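Local coordinates for protein OLD nuclease (Thermus scotoductus, PDB 6P74) that degrades linear and supercoiled double-stranded DNA from 5' to 3' with divalent metal ions, nicks circular DNA and hydrolyses ATP when stimulated by DNA, at residues R382-Q387 / E498-V503; L414-C419 / A465-E470. All coordinates share one frame; numbering follows the deposited sequence.

Interaction 1: residues R382-Q387 / E498-V503; sequences RVAALQ and EILKTV
Leu500 provides most of the apolar contact with Ala384 and Gln387. Its CD1 methyl lies 3.9 Å from Ala384 CB. The same methyl is 3.7 Å from Ala384 O, so it also rests on the backbone of the helix. Gln387 CG comes within 4.0 Å of Leu500 CD1. The side chains of Gln387 and Leu500 run past each other in opposite directions, so the aliphatic root of the glutamine makes this contact, not its amide.

The amide meets Lys501 instead. Gln387 CG is anti to the backbone N (chi1 171°), and the chain then bends at chi2 (64°). NE2 of Gln387 reaches 3.8 Å from Lys501 CG. The two side chains cross at about a right angle, and the lysine chain is extended beyond CG. This is van der Waals contact.

No hydrogen bond joins the two segments directly. Gln391, one turn beyond Gln387, links them from outside: its OE1 accepts from Gln387 NE2 and its NE2 donates to Leu500 O. Within 498-503, Ile499 O accepts two bonds from one residue: Thr502 N at 2.9 Å and Thr502 OG1 at 2.7 Å. The hydroxyl lies in the carbonyl plane. Both bonds link Thr502 back to Ile499.

The contact packs helix 379-391 against helix 493-501 in the Toprim domain. The samarium ion, held by Asp431 and Glu480, is about 10 Å from the Ala384 side chain. Leu479 and Leu483 of helix 479-483 touch Ala384 and Leu500 respectively, while Val403 of strand 401-405 touches Ala385.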
ATOM      1  N   ARG A 382      10.159  25.304 -33.136  1.00 59.36           N
ATOM      2  CA  ARG A 382      10.641  24.628 -31.937  1.00 64.28           C
ATOM      3  C   ARG A 382      12.154  24.777 -31.805  1.00 63.76           C
ATOM      4  O   ARG A 382      12.658  25.159 -30.743  1.00 68.73           O
ATOM      5  CB  ARG A 382      10.241  23.157 -31.975  1.00 61.60           C
ATOM      6  CG  ARG A 382      10.541  22.422 -30.699  1.00 68.22           C
ATOM      7  CD  ARG A 382       9.672  21.188 -30.571  1.00 68.25           C
ATOM      8  NE  ARG A 382       9.860  20.606 -29.256  1.00 68.18           N
ATOM      9  CZ  ARG A 382      10.845  19.780 -28.940  1.00 66.19           C
ATOM     10  NH1 ARG A 382      11.736  19.412 -29.851  1.00 62.06           N
ATOM     11  NH2 ARG A 382      10.941  19.335 -27.701  1.00 65.43           N
ATOM     12  N   VAL A 383      12.890  24.492 -32.886  1.00 59.68           N
ATOM     13  CA  VAL A 383      14.343  24.660 -32.871  1.00 69.07           C
ATOM     14  C   VAL A 383      14.710  26.057 -32.396  1.00 65.38           C
ATOM     15  O   VAL A 383      15.598  26.231 -31.558  1.00 67.07           O
ATOM     16  CB  VAL A 383      14.942  24.381 -34.260  1.00 64.31           C
ATOM     17  CG1 VAL A 383      16.435  24.721 -34.267  1.00 61.07           C
ATOM     18  CG2 VAL A 383      14.718  22.931 -34.659  1.00 60.57           C
ATOM     19  N   ALA A 384      14.048  27.073 -32.946  1.00 68.08           N
ATOM     20  CA  ALA A 384      14.368  28.444 -32.571  1.00 64.10           C
ATOM     21  C   ALA A 384      13.996  28.715 -31.118  1.00 64.80           C
ATOM     22  O   ALA A 384      14.787  29.305 -30.370  1.00 65.54           O
ATOM     23  CB  ALA A 384      13.659  29.426 -33.506  1.00 56.13           C
ATOM     24  N   ALA A 385      12.809  28.264 -30.695  1.00 59.72           N
ATOM     25  CA  ALA A 385      12.424  28.383 -29.294  1.00 60.06           C
ATOM     26  C   ALA A 385      13.494  27.796 -28.365  1.00 59.06           C
ATOM     27  O   ALA A 385      13.987  28.475 -27.450  1.00 68.41           O
ATOM     28  CB  ALA A 385      11.064  27.712 -29.072  1.00 56.64           C
ATOM     29  N   LEU A 386      13.891  26.543 -28.603  1.00 61.07           N
ATOM     30  CA  LEU A 386      14.825  25.880 -27.691  1.00 63.75           C
ATOM     31  C   LEU A 386      16.189  26.554 -27.685  1.00 63.48           C
ATOM     32  O   LEU A 386      16.855  26.593 -26.644  1.00 67.55           O
ATOM     33  CB  LEU A 386      14.961  24.391 -28.041  1.00 65.13           C
ATOM     34  CG  LEU A 386      13.717  23.523 -27.798  1.00 67.23           C
ATOM     35  CD1 LEU A 386      13.896  22.117 -28.364  1.00 68.48           C
ATOM     36  CD2 LEU A 386      13.382  23.429 -26.313  1.00 76.24           C
ATOM     37  N   GLN A 387      16.626  27.096 -28.817  1.00 62.78           N
ATOM     38  CA  GLN A 387      17.872  27.846 -28.804  1.00 63.36           C
ATOM     39  C   GLN A 387      17.714  29.141 -28.000  1.00 68.88           C
ATOM     40  O   GLN A 387      18.630  29.541 -27.273  1.00 70.63           O
ATOM     41  CB  GLN A 387      18.334  28.119 -30.239  1.00 65.24           C
ATOM     42  CG  GLN A 387      19.505  29.070 -30.340  1.00 72.80           C
ATOM     43  CD  GLN A 387      20.760  28.494 -29.697  1.00 83.28           C
ATOM     44  OE1 GLN A 387      20.956  27.278 -29.693  1.00 87.58           O
ATOM     45  NE2 GLN A 387      21.608  29.364 -29.138  1.00 76.87           N
ATOM     46  N   GLU A 498      23.030  29.882 -35.448  1.00 83.64           N
ATOM     47  CA  GLU A 498      24.049  30.904 -35.597  1.00 89.31           C
ATOM     48  C   GLU A 498      23.434  32.281 -35.809  1.00 85.38           C
ATOM     49  O   GLU A 498      23.980  33.278 -35.318  1.00 89.11           O
ATOM     50  CB  GLU A 498      25.049  30.541 -36.698  1.00106.25           C
ATOM     51  CG  GLU A 498      24.543  30.301 -38.098  1.00115.36           C
ATOM     52  CD  GLU A 498      25.666  29.761 -38.999  1.00132.71           C
ATOM     53  OE1 GLU A 498      26.343  28.787 -38.584  1.00138.53           O
ATOM     54  OE2 GLU A 498      25.894  30.319 -40.103  1.00137.55           O
ATOM     55  N   ILE A 499      22.286  32.372 -36.482  1.00 76.26           N
ATOM     56  CA  ILE A 499      21.589  33.656 -36.521  1.00 74.29           C
ATOM     57  C   ILE A 499      21.222  34.099 -35.112  1.00 74.27           C
ATOM     58  O   ILE A 499      21.568  35.206 -34.681  1.00 75.94           O
ATOM     59  CB  ILE A 499      20.347  33.581 -37.424  1.00 71.52           C
ATOM     60  CG1 ILE A 499      20.775  33.526 -38.897  1.00 82.83           C
ATOM     61  CG2 ILE A 499      19.453  34.765 -37.173  1.00 63.03           C
ATOM     62  CD1 ILE A 499      19.645  33.100 -39.839  1.00 84.70           C
ATOM     63  N   LEU A 500      20.532  33.231 -34.363  1.00 71.80           N
ATOM     64  CA  LEU A 500      20.055  33.620 -33.038  1.00 70.63           C
ATOM     65  C   LEU A 500      21.195  33.929 -32.086  1.00 74.48           C
ATOM     66  O   LEU A 500      21.031  34.721 -31.152  1.00 73.47           O
ATOM     67  CB  LEU A 500      19.182  32.519 -32.457  1.00 69.63           C
ATOM     68  CG  LEU A 500      17.816  32.468 -33.104  1.00 69.81           C
ATOM     69  CD1 LEU A 500      17.056  31.228 -32.647  1.00 69.16           C
ATOM     70  CD2 LEU A 500      17.087  33.753 -32.776  1.00 67.06           C
ATOM     71  N   LYS A 501      22.349  33.302 -32.286  1.00 80.28           N
ATOM     72  CA  LYS A 501      23.479  33.598 -31.421  1.00 90.55           C
ATOM     73  C   LYS A 501      23.983  35.034 -31.575  1.00 87.71           C
ATOM     74  O   LYS A 501      24.675  35.523 -30.676  1.00 87.83           O
ATOM     75  CB  LYS A 501      24.614  32.590 -31.673  1.00 93.93           C
ATOM     76  CG  LYS A 501      24.372  31.188 -31.084  1.00 90.60           C
ATOM     77  CD  LYS A 501      25.561  30.256 -31.325  1.00 97.50           C
ATOM     78  CE  LYS A 501      25.240  28.831 -30.892  1.00102.30           C
ATOM     79  NZ  LYS A 501      26.344  27.869 -31.205  1.00107.90           N
ATOM     80  N   THR A 502      23.655  35.729 -32.672  1.00 84.78           N
ATOM     81  CA  THR A 502      24.084  37.125 -32.811  1.00 89.22           C
ATOM     82  C   THR A 502      23.077  38.115 -32.232  1.00 83.24           C
ATOM     83  O   THR A 502      23.364  39.316 -32.199  1.00 89.14           O
ATOM     84  CB  THR A 502      24.335  37.495 -34.283  1.00 81.86           C
ATOM     85  OG1 THR A 502      23.086  37.464 -34.995  1.00 81.48           O
ATOM     86  CG2 THR A 502      25.314  36.531 -34.937  1.00 80.65           C
ATOM     87  N   VAL A 503      21.923  37.606 -31.788  1.00 75.89           N
ATOM     88  CA  VAL A 503      20.852  38.463 -31.199  1.00 74.78           C
ATOM     89  C   VAL A 503      21.174  38.708 -29.720  1.00 80.71           C
ATOM     90  O   VAL A 503      21.917  37.896 -29.134  1.00 83.22           O
ATOM     91  CB  VAL A 503      19.460  37.826 -31.371  1.00 75.73           C
ATOM     92  CG1 VAL A 503      18.366  38.679 -30.747  1.00 71.40           C
ATOM     93  CG2 VAL A 503      19.148  37.538 -32.832  1.00 67.37           C
TER

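Interaction 2: residues L414-C419 / A465-E470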
ATOM      1  N   LEU A 414      -6.124  23.174 -31.815  1.00 60.71           N
ATOM      2  CA  LEU A 414      -6.480  21.923 -31.160  1.00 63.84           C
ATOM      3  C   LEU A 414      -5.836  21.837 -29.786  1.00 61.90           C
ATOM      4  O   LEU A 414      -6.519  21.599 -28.788  1.00 65.50           O
ATOM      5  CB  LEU A 414      -6.079  20.737 -32.036  1.00 63.20           C
ATOM      6  CG  LEU A 414      -6.433  19.335 -31.545  1.00 67.01           C
ATOM      7  CD1 LEU A 414      -7.903  19.269 -31.114  1.00 63.62           C
ATOM      8  CD2 LEU A 414      -6.199  18.372 -32.679  1.00 65.50           C
ATOM      9  N   ILE A 415      -4.522  22.068 -29.711  1.00 62.10           N
ATOM     10  CA  ILE A 415      -3.809  21.904 -28.449  1.00 59.86           C
ATOM     11  C   ILE A 415      -4.240  22.970 -27.455  1.00 61.91           C
ATOM     12  O   ILE A 415      -4.323  22.712 -26.247  1.00 67.39           O
ATOM     13  CB  ILE A 415      -2.280  21.940 -28.664  1.00 60.40           C
ATOM     14  CG1 ILE A 415      -1.832  20.895 -29.675  1.00 60.56           C
ATOM     15  CG2 ILE A 415      -1.548  21.742 -27.336  1.00 51.64           C
ATOM     16  CD1 ILE A 415      -2.323  19.527 -29.374  1.00 64.82           C
ATOM     17  N   VAL A 416      -4.477  24.199 -27.936  1.00 60.35           N
ATOM     18  CA  VAL A 416      -5.028  25.240 -27.073  1.00 58.21           C
ATOM     19  C   VAL A 416      -6.342  24.777 -26.439  1.00 63.17           C
ATOM     20  O   VAL A 416      -6.550  24.916 -25.229  1.00 67.21           O
ATOM     21  CB  VAL A 416      -5.216  26.549 -27.852  1.00 57.88           C
ATOM     22  CG1 VAL A 416      -6.277  27.419 -27.165  1.00 57.77           C
ATOM     23  CG2 VAL A 416      -3.908  27.301 -27.917  1.00 59.78           C
ATOM     24  N   GLY A 417      -7.243  24.211 -27.250  1.00 56.76           N
ATOM     25  CA  GLY A 417      -8.537  23.784 -26.725  1.00 62.45           C
ATOM     26  C   GLY A 417      -8.418  22.709 -25.658  1.00 64.58           C
ATOM     27  O   GLY A 417      -9.137  22.726 -24.661  1.00 75.86           O
ATOM     28  N   VAL A 418      -7.480  21.784 -25.837  1.00 61.82           N
ATOM     29  CA  VAL A 418      -7.219  20.776 -24.818  1.00 63.37           C
ATOM     30  C   VAL A 418      -6.601  21.416 -23.578  1.00 66.34           C
ATOM     31  O   VAL A 418      -7.064  21.191 -22.454  1.00 64.88           O
ATOM     32  CB  VAL A 418      -6.329  19.661 -25.397  1.00 64.85           C
ATOM     33  CG1 VAL A 418      -5.868  18.731 -24.304  1.00 66.30           C
ATOM     34  CG2 VAL A 418      -7.101  18.898 -26.459  1.00 70.06           C
ATOM     35  N   CYS A 419      -5.559  22.240 -23.759  1.00 62.47           N
ATOM     36  CA  CYS A 419      -4.960  22.918 -22.607  1.00 63.52           C
ATOM     37  C   CYS A 419      -5.984  23.769 -21.860  1.00 62.41           C
ATOM     38  O   CYS A 419      -6.021  23.774 -20.621  1.00 57.43           O
ATOM     39  CB  CYS A 419      -3.788  23.802 -23.042  1.00 58.48           C
ATOM     40  SG  CYS A 419      -2.367  22.908 -23.615  1.00 64.33           S
ATOM     41  N   ALA A 465      -9.214  33.886 -30.338  1.00 63.03           N
ATOM     42  CA  ALA A 465     -10.477  33.634 -29.659  1.00 66.03           C
ATOM     43  C   ALA A 465     -10.355  32.485 -28.662  1.00 67.04           C
ATOM     44  O   ALA A 465     -10.870  32.575 -27.544  1.00 73.41           O
ATOM     45  CB  ALA A 465     -11.577  33.335 -30.684  1.00 58.07           C
ATOM     46  N   CYS A 466      -9.678  31.398 -29.030  1.00 60.73           N
ATOM     47  CA  CYS A 466      -9.640  30.319 -28.053  1.00 68.28           C
ATOM     48  C   CYS A 466      -8.561  30.552 -26.998  1.00 74.87           C
ATOM     49  O   CYS A 466      -8.804  30.303 -25.816  1.00 69.37           O
ATOM     50  CB  CYS A 466      -9.470  28.967 -28.734  1.00 59.31           C
ATOM     51  SG  CYS A 466      -8.103  28.845 -29.938  1.00 78.05           S
ATOM     52  N   ALA A 467      -7.384  31.060 -27.379  1.00 70.52           N
ATOM     53  CA  ALA A 467      -6.327  31.208 -26.380  1.00 57.51           C
ATOM     54  C   ALA A 467      -6.540  32.413 -25.472  1.00 52.53           C
ATOM     55  O   ALA A 467      -6.142  32.373 -24.298  1.00 56.00           O
ATOM     56  CB  ALA A 467      -4.958  31.294 -27.065  1.00 59.96           C
ATOM     57  N   GLY A 468      -7.184  33.472 -25.959  1.00 55.31           N
ATOM     58  CA  GLY A 468      -7.136  34.757 -25.278  1.00 52.92           C
ATOM     59  C   GLY A 468      -5.944  35.494 -25.888  1.00 61.85           C
ATOM     60  O   GLY A 468      -4.983  34.854 -26.355  1.00 54.62           O
ATOM     61  N   ALA A 469      -5.989  36.836 -25.887  1.00 54.69           N
ATOM     62  CA  ALA A 469      -4.983  37.605 -26.602  1.00 66.22           C
ATOM     63  C   ALA A 469      -3.787  37.692 -25.673  1.00 68.50           C
ATOM     64  O   ALA A 469      -2.647  37.731 -26.145  1.00 65.17           O
ATOM     65  CB  ALA A 469      -5.464  39.004 -26.990  1.00 62.00           C
ATOM     66  N   GLU A 470      -4.021  37.710 -24.357  1.00 56.79           N
ATOM     67  CA  GLU A 470      -2.939  37.842 -23.399  1.00 59.58           C
ATOM     68  C   GLU A 470      -2.001  36.647 -23.398  1.00 64.90           C
ATOM     69  O   GLU A 470      -0.924  36.728 -22.795  1.00 64.05           O
ATOM     70  CB  GLU A 470      -3.512  38.087 -21.993  1.00 59.70           C
ATOM     71  CG  GLU A 470      -4.095  36.865 -21.289  1.00 63.26           C
ATOM     72  CD  GLU A 470      -5.459  36.441 -21.817  1.00 70.63           C
ATOM     73  OE1 GLU A 470      -6.060  37.163 -22.639  1.00 73.48           O
ATOM     74  OE2 GLU A 470      -5.932  35.358 -21.398  1.00 84.90           O
TER
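Val416 lies over a face of the peptide group between Cys466 and Ala467, the flat group that the valine meets. Its CG1 methyl sits 3.8 Å from Ala467 N, almost straight above the peptide plane. No aromatic ring, amide or charged side chain of either segment takes part.

The same methyl touches the side chains on both sides of that peptide. Val416 CG1 is 3.6 Å from Cys466 SG and 4.1 Å from Ala467 CB. One branch of one valine thus fills the angle between the two residues. Val416 CG1 is anti to the backbone N (chi1 157°), which sends this branch across to the other helix. Cys466 SG stands between its own backbone N and carbonyl carbon (chi1 51°), and from there it meets the valine. The helices come close here: Val416 CA and Ala467 CA are 6.1 Å apart.

Gly468 leaves helical geometry just after this point, with a positive phi of 91°. A polar link lies beside the apolar one, as Lys420 NZ of the first helix donates to Cys466 O. Underneath, Phe426 of strand 426-431 touches both Val416 and Ala467, and Leu375 of strand 372-376 also touches Val416.

This is helix-on-helix packing over a parallel sheet. Helices 409-422 and 443-467 are connecting helices of the alpha/beta Toprim fold, and their small side chains meet above its central strands.

Overall arrangement
Both contacts belong to the Toprim domain, the nuclease part of the protein. Their centres are 25 Å apart and their nearest atoms about 12 Å, so they do not touch. Along the chain, 382-387 comes first, then 414-419, 465-470 and 498-503. Interaction 2 therefore falls between the two halves of interaction 1. The domain's parallel sheet, in the order 401-405, 372-376, 426-431, 472-475, lies at its core. Interaction 1 joins helix 379-391 to helix 493-501 near the metal site. Interaction 2 joins helices 409-422 and 443-467, consistent with packing on the opposite face of the sheet.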